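Local coordinates for 3-carboxy-cis,cis-muconate cycloisomerase (Acinetobacter calcoaceticus, PDB 1Q5N), which belongs to a lyase family of mostly helical enzymes, with a C-terminal region related to that of adenylosuccinate lyase, and assembles as four copies of one chain, at residues 27-32 against 122-127; 32-37 against 111-116; 39-42 against 46-49; 88-93 against 102-107; 212-217 against 223-228. One frame throughout, in Å; residues are numbered along the deposited sequence.

Interaction 1: residues 27-32 against 122-127; sequences VSYMVE and CRDALA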
# COMPACT_ATOMS: atom_id res chain seq x y z
N VAL A 27 -26.22 -11.82 -6.63
CA VAL A 27 -27.25 -11.99 -7.67
C VAL A 27 -28.66 -11.69 -7.10
O VAL A 27 -29.51 -11.16 -7.80
CB VAL A 27 -27.21 -13.41 -8.28
CG1 VAL A 27 -28.38 -13.55 -9.28
CG2 VAL A 27 -25.85 -13.65 -9.00
N SER A 28 -28.88 -11.99 -5.82
CA SER A 28 -30.14 -11.69 -5.18
C SER A 28 -30.40 -10.21 -5.19
O SER A 28 -31.49 -9.75 -5.50
CB SER A 28 -30.12 -12.12 -3.72
OG SER A 28 -31.06 -13.13 -3.55
N TYR A 29 -29.37 -9.44 -4.82
CA TYR A 29 -29.49 -7.99 -4.76
C TYR A 29 -29.66 -7.42 -6.17
O TYR A 29 -30.34 -6.40 -6.35
CB TYR A 29 -28.26 -7.36 -4.08
CG TYR A 29 -28.19 -7.58 -2.59
CD1 TYR A 29 -29.06 -6.91 -1.73
CD2 TYR A 29 -27.18 -8.38 -2.02
CE1 TYR A 29 -28.94 -7.00 -0.35
CE2 TYR A 29 -27.05 -8.48 -0.60
CZ TYR A 29 -27.95 -7.78 0.22
OH TYR A 29 -27.88 -7.85 1.60
N MET A 30 -29.06 -8.06 -7.16
CA MET A 30 -29.21 -7.56 -8.54
C MET A 30 -30.67 -7.76 -8.98
O MET A 30 -31.26 -6.87 -9.65
CB MET A 30 -28.27 -8.29 -9.51
CG MET A 30 -26.79 -7.86 -9.29
SD MET A 30 -25.63 -8.88 -10.25
CE MET A 30 -25.79 -8.04 -11.75
N VAL A 31 -31.24 -8.90 -8.59
CA VAL A 31 -32.63 -9.19 -8.90
C VAL A 31 -33.46 -8.09 -8.22
O VAL A 31 -34.33 -7.46 -8.86
CB VAL A 31 -33.05 -10.57 -8.36
CG1 VAL A 31 -34.60 -10.70 -8.36
CG2 VAL A 31 -32.39 -11.68 -9.21
N GLU A 32 -33.17 -7.81 -6.96
CA GLU A 32 -33.91 -6.80 -6.25
C GLU A 32 -33.86 -5.44 -6.97
O GLU A 32 -34.88 -4.72 -7.04
CB GLU A 32 -33.35 -6.68 -4.85
CG GLU A 32 -34.11 -5.76 -3.90
CD GLU A 32 -33.54 -5.85 -2.46
OE1 GLU A 32 -32.98 -6.92 -2.08
OE2 GLU A 32 -33.67 -4.85 -1.70
N CYS A 122 -23.72 -2.93 0.98
CA CYS A 122 -23.10 -2.07 1.97
C CYS A 122 -24.11 -1.66 3.04
O CYS A 122 -23.75 -1.51 4.22
CB CYS A 122 -22.54 -0.80 1.30
SG CYS A 122 -21.05 -1.08 0.26
N ARG A 123 -25.37 -1.43 2.63
CA ARG A 123 -26.34 -1.04 3.62
C ARG A 123 -26.51 -2.14 4.65
O ARG A 123 -26.52 -1.89 5.85
CB ARG A 123 -27.69 -0.71 2.99
CG ARG A 123 -28.70 -0.23 4.05
CD ARG A 123 -30.00 0.29 3.42
NE ARG A 123 -30.68 -0.68 2.55
CZ ARG A 123 -31.71 -0.37 1.75
NH1 ARG A 123 -32.20 0.88 1.70
NH2 ARG A 123 -32.26 -1.32 1.00
N ASP A 124 -26.63 -3.37 4.18
CA ASP A 124 -26.85 -4.46 5.09
C ASP A 124 -25.62 -4.81 5.95
O ASP A 124 -25.75 -5.13 7.13
CB ASP A 124 -27.34 -5.71 4.32
CG ASP A 124 -28.81 -5.59 3.86
OD1 ASP A 124 -29.53 -4.69 4.34
OD2 ASP A 124 -29.26 -6.38 3.00
N ALA A 125 -24.42 -4.78 5.36
CA ALA A 125 -23.22 -5.11 6.12
C ALA A 125 -22.90 -3.97 7.10
O ALA A 125 -22.35 -4.22 8.16
CB ALA A 125 -22.03 -5.42 5.17
N LEU A 126 -23.24 -2.72 6.76
CA LEU A 126 -23.00 -1.60 7.68
C LEU A 126 -23.85 -1.77 8.94
O LEU A 126 -23.40 -1.45 10.03
CB LEU A 126 -23.37 -0.26 7.05
CG LEU A 126 -22.25 0.69 6.70
CD1 LEU A 126 -22.82 2.09 6.65
CD2 LEU A 126 -21.11 0.65 7.74
N ALA A 127 -25.09 -2.25 8.78
CA ALA A 127 -26.00 -2.44 9.91
C ALA A 127 -25.35 -3.45 10.86
O ALA A 127 -25.33 -3.24 12.06
CB ALA A 127 -27.43 -2.99 9.41
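The ring of Tyr29 meets Asp124 at its edge: carboxylate oxygen OD2 lies in the plane of the ring, beyond the phenol oxygen, and the carboxylate itself is turned 48° from that plane. Tyr29 also packs on Ala117, Leu120 and Gln121 of helix 110-146. Across the contact the hydroxyl does the work, with Tyr29 OH donating to Asp124 OD2 at a modelled 2.5 Å. So short a distance at this resolution is best read as a close bond of uncertain length. Asp124 OD1 lies farther off, 4.5 Å from Tyr29 OH. The two side chains bridge a wide gap, for the nearest CA atoms, those of Tyr29 and Asp124, are 10.8 Å apart. Tyrosine suits the place because it carries a donor at the end of a long rigid group; here CG lies anti to the carbonyl carbon (chi1 -72°), and the ring reaches out from helix 23-43. That helix lies against helix 110-146, one of the long helices of the elongated, largely helical body expected of this lyase family. Asp124 supplies a short acceptor from the far side. Glu32 OE2 and Arg123 NH2, of opposite charge, come no nearer than 4.7 Å and make only a long-range pair, while Arg123 NH1 is hydrogen-bonded to Leu221 O.

Interaction 2: residues 32-37 against 111-116; sequences EAEVAL and QDILDT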
# COMPACT_ATOMS: atom_id res chain seq x y z
N GLU A 32 -33.17 -7.81 -6.96
CA GLU A 32 -33.91 -6.80 -6.25
C GLU A 32 -33.86 -5.44 -6.97
O GLU A 32 -34.88 -4.72 -7.04
CB GLU A 32 -33.35 -6.68 -4.85
CG GLU A 32 -34.11 -5.76 -3.90
CD GLU A 32 -33.54 -5.85 -2.46
OE1 GLU A 32 -32.98 -6.92 -2.08
OE2 GLU A 32 -33.67 -4.85 -1.70
N ALA A 33 -32.68 -5.09 -7.48
CA ALA A 33 -32.51 -3.84 -8.22
C ALA A 33 -33.37 -3.80 -9.52
O ALA A 33 -33.91 -2.74 -9.89
CB ALA A 33 -31.04 -3.63 -8.58
N GLU A 34 -33.44 -4.93 -10.23
CA GLU A 34 -34.21 -5.03 -11.47
C GLU A 34 -35.73 -4.87 -11.18
O GLU A 34 -36.42 -4.13 -11.89
CB GLU A 34 -33.92 -6.36 -12.16
CG GLU A 34 -32.53 -6.46 -12.76
CD GLU A 34 -32.32 -5.56 -13.98
OE1 GLU A 34 -33.22 -4.80 -14.36
OE2 GLU A 34 -31.23 -5.62 -14.56
N VAL A 35 -36.19 -5.51 -10.11
CA VAL A 35 -37.58 -5.41 -9.69
C VAL A 35 -37.91 -3.98 -9.35
O VAL A 35 -38.91 -3.46 -9.81
CB VAL A 35 -37.85 -6.27 -8.43
CG1 VAL A 35 -39.24 -6.01 -7.90
CG2 VAL A 35 -37.72 -7.73 -8.78
N ALA A 36 -37.06 -3.31 -8.57
CA ALA A 36 -37.37 -1.94 -8.19
C ALA A 36 -37.45 -1.03 -9.40
O ALA A 36 -38.25 -0.09 -9.42
CB ALA A 36 -36.34 -1.42 -7.20
N LEU A 37 -36.61 -1.31 -10.39
CA LEU A 37 -36.56 -0.53 -11.63
C LEU A 37 -37.88 -0.65 -12.44
O LEU A 37 -38.38 0.35 -12.94
CB LEU A 37 -35.38 -1.00 -12.51
CG LEU A 37 -35.27 -0.23 -13.84
CD1 LEU A 37 -35.00 1.22 -13.55
CD2 LEU A 37 -34.16 -0.81 -14.69
N GLN A 111 -23.51 -1.03 -15.09
CA GLN A 111 -23.01 -0.41 -13.88
C GLN A 111 -24.16 0.09 -12.94
O GLN A 111 -23.98 0.14 -11.71
CB GLN A 111 -22.01 0.73 -14.23
CG GLN A 111 -21.37 1.32 -12.96
CD GLN A 111 -20.15 2.20 -13.19
OE1 GLN A 111 -19.78 2.52 -14.35
NE2 GLN A 111 -19.53 2.65 -12.06
N ASP A 112 -25.32 0.46 -13.48
CA ASP A 112 -26.40 0.90 -12.59
C ASP A 112 -26.78 -0.26 -11.67
O ASP A 112 -26.91 -0.09 -10.46
CB ASP A 112 -27.65 1.31 -13.38
CG ASP A 112 -27.41 2.48 -14.31
OD1 ASP A 112 -26.66 3.42 -13.93
OD2 ASP A 112 -27.98 2.46 -15.44
N ILE A 113 -26.97 -1.45 -12.24
CA ILE A 113 -27.37 -2.59 -11.46
C ILE A 113 -26.24 -3.06 -10.50
O ILE A 113 -26.48 -3.43 -9.37
CB ILE A 113 -27.77 -3.76 -12.41
CG1 ILE A 113 -28.90 -3.32 -13.34
CG2 ILE A 113 -28.16 -4.99 -11.60
CD1 ILE A 113 -30.12 -2.72 -12.65
N LEU A 114 -25.00 -3.06 -10.98
CA LEU A 114 -23.87 -3.49 -10.16
C LEU A 114 -23.62 -2.52 -9.00
O LEU A 114 -23.49 -2.97 -7.87
CB LEU A 114 -22.62 -3.64 -11.04
CG LEU A 114 -22.80 -4.82 -12.03
CD1 LEU A 114 -21.72 -4.81 -13.05
CD2 LEU A 114 -22.80 -6.16 -11.29
N ASP A 115 -23.59 -1.20 -9.26
CA ASP A 115 -23.38 -0.23 -8.18
C ASP A 115 -24.57 -0.21 -7.19
O ASP A 115 -24.37 -0.03 -5.96
CB ASP A 115 -23.22 1.20 -8.71
CG ASP A 115 -21.86 1.46 -9.30
OD1 ASP A 115 -20.97 0.57 -9.24
OD2 ASP A 115 -21.69 2.57 -9.83
N THR A 116 -25.79 -0.40 -7.70
CA THR A 116 -26.93 -0.41 -6.80
C THR A 116 -26.87 -1.67 -5.91
O THR A 116 -27.09 -1.59 -4.71
CB THR A 116 -28.32 -0.31 -7.58
OG1 THR A 116 -28.44 0.98 -8.20
CG2 THR A 116 -29.48 -0.54 -6.61
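Glu34 and Ile113 cross at about a right angle, the end of the acid lying over the outer branch of the isoleucine. Ile113 contributes the largest share of the buried surface. Carboxylate oxygen OE2 of Glu34 rests 3.5 Å from Ile113 CG1, and Glu34 CD lies 3.8 Å from Ile113 CD1. The glutamate reaches this spot because its chain folds at chi2 (-70°); a straight chain would carry the carboxylate elsewhere. A buried acid against a hydrocarbon needs a polar partner of its own, and His105 ND1 provides it by hydrogen bonding to Glu34 OE2. Beside this pair the helices come close through small groups. Ala33 CB points across and meets Thr116 CG2 at 4.0 Å and Ile113 CD1 at 4.3 Å, and its single methyl suits the spot where the CA atoms of Ala33 and Ile113 are 6.2 Å apart. The axes of segments 32-37 and 111-116 approach to 9.8 Å with 119° between their directions, a steep crossing of helix 23-43 over the beginning of helix 110-146, one of the long helices that run through the body of this lyase fold. Thr116 divides its two branches: CG2, anti to the backbone N (OG1 at chi1 -68°), turns to Ala33, while OG1 is engaged with Tyr217 OH and Gln195 N.

Interaction 3: residues 39-42 against 46-49; sequences QAQA and VIPQ. Unlike the reference sequence in segment 39-42: Ala40 (reference Gln).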
# COMPACT_ATOMS: atom_id res chain seq x y z
N GLN A 39 -40.76 -1.64 -11.21
CA GLN A 39 -41.81 -1.03 -10.43
C GLN A 39 -41.82 0.48 -10.51
O GLN A 39 -42.88 1.08 -10.62
CB GLN A 39 -41.71 -1.43 -8.97
CG GLN A 39 -42.11 -2.85 -8.70
CD GLN A 39 -42.17 -3.11 -7.20
OE1 GLN A 39 -43.25 -3.43 -6.66
NE2 GLN A 39 -41.02 -2.97 -6.50
N ALA A 40 -40.64 1.10 -10.43
CA ALA A 40 -40.56 2.55 -10.47
C ALA A 40 -41.03 3.06 -11.81
O ALA A 40 -41.67 4.10 -11.88
CB ALA A 40 -39.15 3.02 -10.19
N GLN A 41 -40.69 2.32 -12.87
CA GLN A 41 -41.08 2.73 -14.22
C GLN A 41 -42.59 2.58 -14.47
O GLN A 41 -43.20 3.45 -15.09
CB GLN A 41 -40.28 1.95 -15.27
CG GLN A 41 -38.85 2.35 -15.30
CD GLN A 41 -38.00 1.51 -16.24
OE1 GLN A 41 -38.32 0.35 -16.53
NE2 GLN A 41 -36.89 2.09 -16.70
N ALA A 42 -43.18 1.49 -13.98
CA ALA A 42 -44.62 1.25 -14.12
C ALA A 42 -45.36 2.36 -13.37
O ALA A 42 -46.31 2.94 -13.86
CB ALA A 42 -45.01 -0.13 -13.55
N VAL A 46 -43.61 4.89 -17.61
CA VAL A 46 -42.65 4.41 -18.60
C VAL A 46 -42.87 2.96 -19.10
O VAL A 46 -42.51 2.65 -20.22
CB VAL A 46 -41.22 4.59 -18.10
CG1 VAL A 46 -40.21 4.09 -19.14
CG2 VAL A 46 -41.00 6.07 -17.79
N ILE A 47 -43.41 2.07 -18.28
CA ILE A 47 -43.69 0.73 -18.81
C ILE A 47 -45.04 0.34 -18.22
O ILE A 47 -45.45 0.87 -17.17
CB ILE A 47 -42.65 -0.37 -18.46
CG1 ILE A 47 -42.70 -0.68 -16.97
CG2 ILE A 47 -41.26 0.05 -18.97
CD1 ILE A 47 -41.91 -1.88 -16.58
N PRO A 48 -45.75 -0.58 -18.88
CA PRO A 48 -47.06 -1.01 -18.38
C PRO A 48 -47.03 -1.71 -17.05
O PRO A 48 -46.19 -2.59 -16.82
CB PRO A 48 -47.59 -1.90 -19.49
CG PRO A 48 -46.32 -2.45 -20.12
CD PRO A 48 -45.38 -1.28 -20.13
N GLN A 49 -47.94 -1.31 -16.18
CA GLN A 49 -48.06 -1.88 -14.86
C GLN A 49 -48.17 -3.38 -14.96
O GLN A 49 -47.79 -4.11 -14.05
CB GLN A 49 -49.30 -1.36 -14.15
CG GLN A 49 -49.50 -2.04 -12.80
CD GLN A 49 -48.34 -1.78 -11.83
OE1 GLN A 49 -47.97 -0.61 -11.59
NE2 GLN A 49 -47.76 -2.86 -11.26
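Gln41 leaves helix 23-43 with its CB pressed against the returning chain: CB stands 4.0 Å from Val46 CB and equally far from Ile47 CG1. The next carbon, CG, turns instead to Val213 of helix 210-221. Beyond it the chain is extended, and the amide divides its ends, OE1 lying 3.8 Å from the methyl Ile47 CG2 while NE2 is hydrogen-bonded to Trp106 O. Glutamine suits this buried place because its carbons can line an apolar loop and its amide can still satisfy a backbone carbonyl. Ile47 crosses it obliquely and sets CG1 between its own backbone N and carbonyl carbon (chi1 69°), which lets CG1 reach toward Ala42 as well. There Ala42 CB and Ile47 CG1 are 4.2 Å apart, and Ala42 CA points its hydrogen almost straight at Ile47 O, with 3.2 Å between the heavy atoms and 168° at the hydrogen. Ile47 N gives a weak bond to Gln41 O, 3.5 Å long. Gln49, exposed to solvent, bends at chi2 and brings OE1 to 3.6 Å from Ala42 CB; alanine is small enough to accept both Ile47 and Gln49. The whole is a short connection between two successive helices: the chain leaving helix 23-43 folds back on its last turn, and Pro48, at the N-cap position, launches helix 49-59.

Interaction 4: residues 88-93 against 102-107; sequences QLTAIV and RYVHWG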
# COMPACT_ATOMS: atom_id res chain seq x y z
N GLN A 88 -30.09 -14.10 -18.69
CA GLN A 88 -30.78 -15.12 -17.94
C GLN A 88 -32.09 -14.68 -17.30
O GLN A 88 -33.06 -15.42 -17.33
CB GLN A 88 -29.87 -15.72 -16.86
CG GLN A 88 -28.86 -16.67 -17.46
CD GLN A 88 -28.29 -17.62 -16.42
OE1 GLN A 88 -29.04 -18.19 -15.60
NE2 GLN A 88 -26.97 -17.81 -16.45
N LEU A 89 -32.10 -13.50 -16.70
CA LEU A 89 -33.31 -13.05 -16.04
C LEU A 89 -34.38 -12.81 -17.07
O LEU A 89 -35.57 -13.01 -16.80
CB LEU A 89 -33.08 -11.76 -15.27
CG LEU A 89 -34.33 -11.28 -14.53
CD1 LEU A 89 -34.62 -12.24 -13.40
CD2 LEU A 89 -34.14 -9.86 -13.99
N THR A 90 -33.97 -12.33 -18.24
CA THR A 90 -34.93 -12.05 -19.30
C THR A 90 -35.54 -13.39 -19.75
O THR A 90 -36.75 -13.55 -19.78
CB THR A 90 -34.28 -11.27 -20.50
OG1 THR A 90 -33.83 -9.99 -20.04
CG2 THR A 90 -35.31 -11.00 -21.62
N ALA A 91 -34.69 -14.37 -20.03
CA ALA A 91 -35.19 -15.65 -20.45
C ALA A 91 -36.14 -16.17 -19.36
O ALA A 91 -37.17 -16.75 -19.66
CB ALA A 91 -34.03 -16.61 -20.68
N ILE A 92 -35.82 -15.96 -18.09
CA ILE A 92 -36.69 -16.45 -17.03
C ILE A 92 -38.08 -15.78 -17.04
O ILE A 92 -39.09 -16.44 -16.83
CB ILE A 92 -36.03 -16.28 -15.63
CG1 ILE A 92 -34.91 -17.29 -15.47
CG2 ILE A 92 -37.06 -16.44 -14.52
CD1 ILE A 92 -34.11 -17.10 -14.18
N VAL A 93 -38.13 -14.48 -17.29
CA VAL A 93 -39.37 -13.74 -17.32
C VAL A 93 -40.15 -14.07 -18.59
O VAL A 93 -41.37 -14.01 -18.60
CB VAL A 93 -39.09 -12.22 -17.26
CG1 VAL A 93 -40.27 -11.39 -17.74
CG2 VAL A 93 -38.75 -11.85 -15.84
N ARG A 102 -39.81 -7.87 -22.46
CA ARG A 102 -39.23 -6.75 -23.19
C ARG A 102 -38.87 -5.59 -22.30
O ARG A 102 -38.04 -4.77 -22.67
CB ARG A 102 -40.22 -6.27 -24.25
CG ARG A 102 -40.31 -7.28 -25.34
CD ARG A 102 -41.54 -7.16 -26.17
NE ARG A 102 -41.60 -8.40 -26.96
CZ ARG A 102 -42.45 -8.62 -27.97
NH1 ARG A 102 -43.32 -7.67 -28.32
NH2 ARG A 102 -42.42 -9.79 -28.62
N TYR A 103 -39.49 -5.53 -21.14
CA TYR A 103 -39.25 -4.45 -20.23
C TYR A 103 -38.22 -4.75 -19.13
O TYR A 103 -38.00 -3.92 -18.25
CB TYR A 103 -40.59 -4.03 -19.63
CG TYR A 103 -41.55 -3.60 -20.71
CD1 TYR A 103 -41.41 -2.36 -21.33
CD2 TYR A 103 -42.56 -4.46 -21.15
CE1 TYR A 103 -42.25 -1.98 -22.35
CE2 TYR A 103 -43.41 -4.10 -22.17
CZ TYR A 103 -43.25 -2.86 -22.77
OH TYR A 103 -44.09 -2.49 -23.80
N VAL A 104 -37.61 -5.93 -19.17
CA VAL A 104 -36.59 -6.26 -18.17
C VAL A 104 -35.33 -5.42 -18.45
O VAL A 104 -34.85 -5.40 -19.60
CB VAL A 104 -36.18 -7.75 -18.23
CG1 VAL A 104 -35.03 -8.04 -17.25
CG2 VAL A 104 -37.37 -8.61 -17.91
N HIS A 105 -34.84 -4.72 -17.43
CA HIS A 105 -33.62 -3.94 -17.55
C HIS A 105 -33.80 -2.78 -18.51
O HIS A 105 -32.85 -2.36 -19.18
CB HIS A 105 -32.48 -4.86 -18.05
CG HIS A 105 -31.11 -4.27 -17.92
ND1 HIS A 105 -30.48 -4.10 -16.70
CD2 HIS A 105 -30.22 -3.87 -18.87
CE1 HIS A 105 -29.26 -3.63 -16.90
NE2 HIS A 105 -29.08 -3.48 -18.20
N TRP A 106 -35.03 -2.27 -18.58
CA TRP A 106 -35.37 -1.17 -19.48
C TRP A 106 -34.65 0.12 -19.16
O TRP A 106 -34.87 0.69 -18.11
CB TRP A 106 -36.90 -0.90 -19.45
CG TRP A 106 -37.28 0.21 -20.36
CD1 TRP A 106 -37.87 1.40 -20.02
CD2 TRP A 106 -36.95 0.32 -21.75
NE1 TRP A 106 -37.93 2.24 -21.11
CE2 TRP A 106 -37.36 1.60 -22.19
CE3 TRP A 106 -36.33 -0.55 -22.67
CZ2 TRP A 106 -37.18 2.05 -23.51
CZ3 TRP A 106 -36.13 -0.12 -24.00
CH2 TRP A 106 -36.56 1.18 -24.41
N GLY A 107 -33.81 0.59 -20.07
CA GLY A 107 -33.10 1.85 -19.83
C GLY A 107 -31.85 1.89 -18.93
O GLY A 107 -31.18 2.90 -18.86
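Val104 gives most of the surface in this contact, with Thr90 second and Val93 third. It projects from the loop onto helix 82-94 and splits its two methyls between different residues of that helix. CG1, anti to the backbone N (chi1 176°), meets Leu89 CD2 at 3.8 Å and also lies 3.6 Å from Thr90 OG1. CG2 faces Val93, with Val93 CG1 4.0 Å away and Val93 CB at nearly the same distance. A branched residue is apt here, for one short side chain touches three helix residues that lie within little more than one turn. Thr90 slides past Val104 in the opposite sense, and so does Val93, so each pair packs flank to flank. The hydroxyl of Thr90 is not left without a partner, since it is hydrogen-bonded to Val86 O a turn earlier in its own helix; beside the apolar Val104 CG1 it makes a van der Waals contact. Leu89 meets the valine at a slant with its CD2 methyl. The loop presents Val104 through a type II beta turn from Tyr103 to Trp106, in which Val104 is the second residue and His105, with a positive phi of 67°, the third; the closing bond from Trp106 N to Tyr103 O is weak, at 3.4 Å. Around this pairing, Val104 and Val93 both also touch Ile55 of helix 49-59, Leu89 leans on helix 62-65, and Arg102 O is hydrogen-bonded to Arg385 of a neighbouring subunit, placing the loop between helices 82-94 and 49-59 at a subunit boundary.

Interaction 5: residues 212-217 against 223-228; sequences IVVEAY and LGQTAC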
# COMPACT_ATOMS: atom_id res chain seq x y z
N ILE A 212 -37.69 11.77 -13.20
CA ILE A 212 -38.88 11.20 -12.57
C ILE A 212 -38.60 9.72 -12.23
O ILE A 212 -38.91 9.25 -11.11
CB ILE A 212 -40.08 11.29 -13.57
CG1 ILE A 212 -40.34 12.76 -13.94
CG2 ILE A 212 -41.23 10.52 -13.08
CD1 ILE A 212 -39.32 13.33 -15.15
N VAL A 213 -38.01 8.98 -13.16
CA VAL A 213 -37.73 7.58 -12.87
C VAL A 213 -36.66 7.34 -11.77
O VAL A 213 -36.80 6.43 -10.96
CB VAL A 213 -37.32 6.82 -14.12
CG1 VAL A 213 -36.90 5.41 -13.73
CG2 VAL A 213 -38.49 6.75 -15.10
N VAL A 214 -35.62 8.17 -11.71
CA VAL A 214 -34.56 7.98 -10.71
C VAL A 214 -35.15 8.22 -9.34
O VAL A 214 -34.87 7.48 -8.38
CB VAL A 214 -33.37 8.98 -10.92
CG1 VAL A 214 -32.26 8.72 -9.90
CG2 VAL A 214 -32.81 8.79 -12.30
N GLU A 215 -35.98 9.25 -9.24
CA GLU A 215 -36.60 9.57 -7.98
C GLU A 215 -37.43 8.40 -7.42
O GLU A 215 -37.30 8.03 -6.25
CB GLU A 215 -37.45 10.81 -8.17
CG GLU A 215 -38.33 11.15 -7.01
CD GLU A 215 -39.18 12.34 -7.36
OE1 GLU A 215 -39.94 12.25 -8.38
OE2 GLU A 215 -39.08 13.37 -6.64
N ALA A 216 -38.23 7.79 -8.28
CA ALA A 216 -39.06 6.67 -7.85
C ALA A 216 -38.25 5.39 -7.66
O ALA A 216 -38.65 4.50 -6.92
CB ALA A 216 -40.19 6.43 -8.87
N TYR A 217 -37.13 5.27 -8.36
CA TYR A 217 -36.29 4.09 -8.20
C TYR A 217 -35.62 4.17 -6.81
O TYR A 217 -35.59 3.22 -6.06
CB TYR A 217 -35.27 4.06 -9.34
CG TYR A 217 -34.20 2.98 -9.28
CD1 TYR A 217 -34.52 1.63 -9.36
CD2 TYR A 217 -32.84 3.33 -9.24
CE1 TYR A 217 -33.52 0.65 -9.41
CE2 TYR A 217 -31.84 2.38 -9.29
CZ TYR A 217 -32.18 1.05 -9.39
OH TYR A 217 -31.17 0.12 -9.49
N LEU A 223 -33.28 4.34 -0.82
CA LEU A 223 -31.91 4.83 -0.86
C LEU A 223 -32.02 6.30 -1.17
O LEU A 223 -33.08 6.77 -1.61
CB LEU A 223 -31.12 4.16 -2.00
CG LEU A 223 -30.80 2.70 -1.68
CD1 LEU A 223 -30.16 2.00 -2.88
CD2 LEU A 223 -29.89 2.68 -0.44
N GLY A 224 -30.93 7.03 -0.94
CA GLY A 224 -30.92 8.43 -1.31
C GLY A 224 -30.83 8.58 -2.85
O GLY A 224 -30.56 7.64 -3.61
N GLN A 225 -31.08 9.78 -3.32
CA GLN A 225 -31.01 10.05 -4.74
C GLN A 225 -29.84 11.02 -4.86
O GLN A 225 -29.58 11.76 -3.94
CB GLN A 225 -32.32 10.71 -5.18
CG GLN A 225 -32.39 11.07 -6.64
CD GLN A 225 -33.68 11.84 -7.01
OE1 GLN A 225 -33.82 12.28 -8.16
NE2 GLN A 225 -34.62 11.99 -6.04
N THR A 226 -29.11 11.02 -5.97
CA THR A 226 -28.01 11.95 -6.08
C THR A 226 -28.35 12.95 -7.18
O THR A 226 -29.16 12.67 -8.03
CB THR A 226 -26.68 11.21 -6.46
OG1 THR A 226 -26.84 10.57 -7.73
CG2 THR A 226 -26.35 10.15 -5.45
N ALA A 227 -27.71 14.11 -7.16
CA ALA A 227 -27.93 15.14 -8.15
C ALA A 227 -27.48 14.65 -9.55
O ALA A 227 -28.16 14.87 -10.54
CB ALA A 227 -27.17 16.44 -7.75
N CYS A 228 -26.32 14.03 -9.65
CA CYS A 228 -25.89 13.55 -10.96
C CYS A 228 -25.36 12.09 -10.89
O CYS A 228 -25.06 11.58 -9.81
CB CYS A 228 -24.86 14.52 -11.56
SG CYS A 228 -23.47 14.72 -10.48
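Thr226 OG1 donates to Cys228 O over 2.9 Å, a bond inside the loop whose Gln225, one residue earlier, lies across Val214 and Glu215. The hydroxyl stands well above the plane of the carbonyl, 49° out of it, with a C=O...donor angle of 128°, and does not use a lone pair head-on. This loop carries the chain from helix 210-221 to the long helix 235-261 of the lyase fold, doubling back beside the helix it has just left. Gln225 makes the crossing contact. Its CG is anti to the backbone N (chi1 179°) and the chain remains extended to the amide, so the side chain reaches straight over the helix surface. Near its base CG touches Val214 CG1 at 4.0 Å, and farther out the amide lies against the backbone and first carbon of Glu215. Both side chains of the helix meet it at a slant, and the amide is turned 63° from the carboxylate of Glu215, which extends onward with its own chain straight. A long residue with a flat polar end suits this exposed position, since its carbons can rest on valine while the amide stays near the surface. Elsewhere, Gly224 is tied by backbone hydrogen bonds to Leu192 and Ala194, and Ala227 and Cys228 pack on Ala444 and Gln441 of a neighbouring subunit. Gln225 NE2 lies 3.7 Å from Glu215 CA and also 3.7 Å from Glu215 CB, resting on the carbons of the helix.

Overall arrangement
Helix 23-43 joins interactions 1, 2 and 3. Interactions 1 and 2 share Glu32 and both join that helix to helix 110-146, with centres about 10 Å apart; Met30 CE touches Leu114 CD2 at 3.6 Å. Interaction 2 connects in two directions: Glu34 OE2 probably bonds His105 ND1 (2.7 Å), toward interaction 4, and Thr116 OG1 probably bonds Tyr217 OH (3.1 Å), toward interaction 5. Arg123 NH1 packs on Leu223 CD2 (3.6 Å), linking interactions 1 and 5. Interaction 3 meets interaction 4 where Gln41 NE2 lies 2.8 Å from Trp106 O, and interaction 5 where Val46 CG2 lies 3.7 Å from Val213 CG2. Interactions 4 and 5 do not touch, though both reach the same neighbouring subunit.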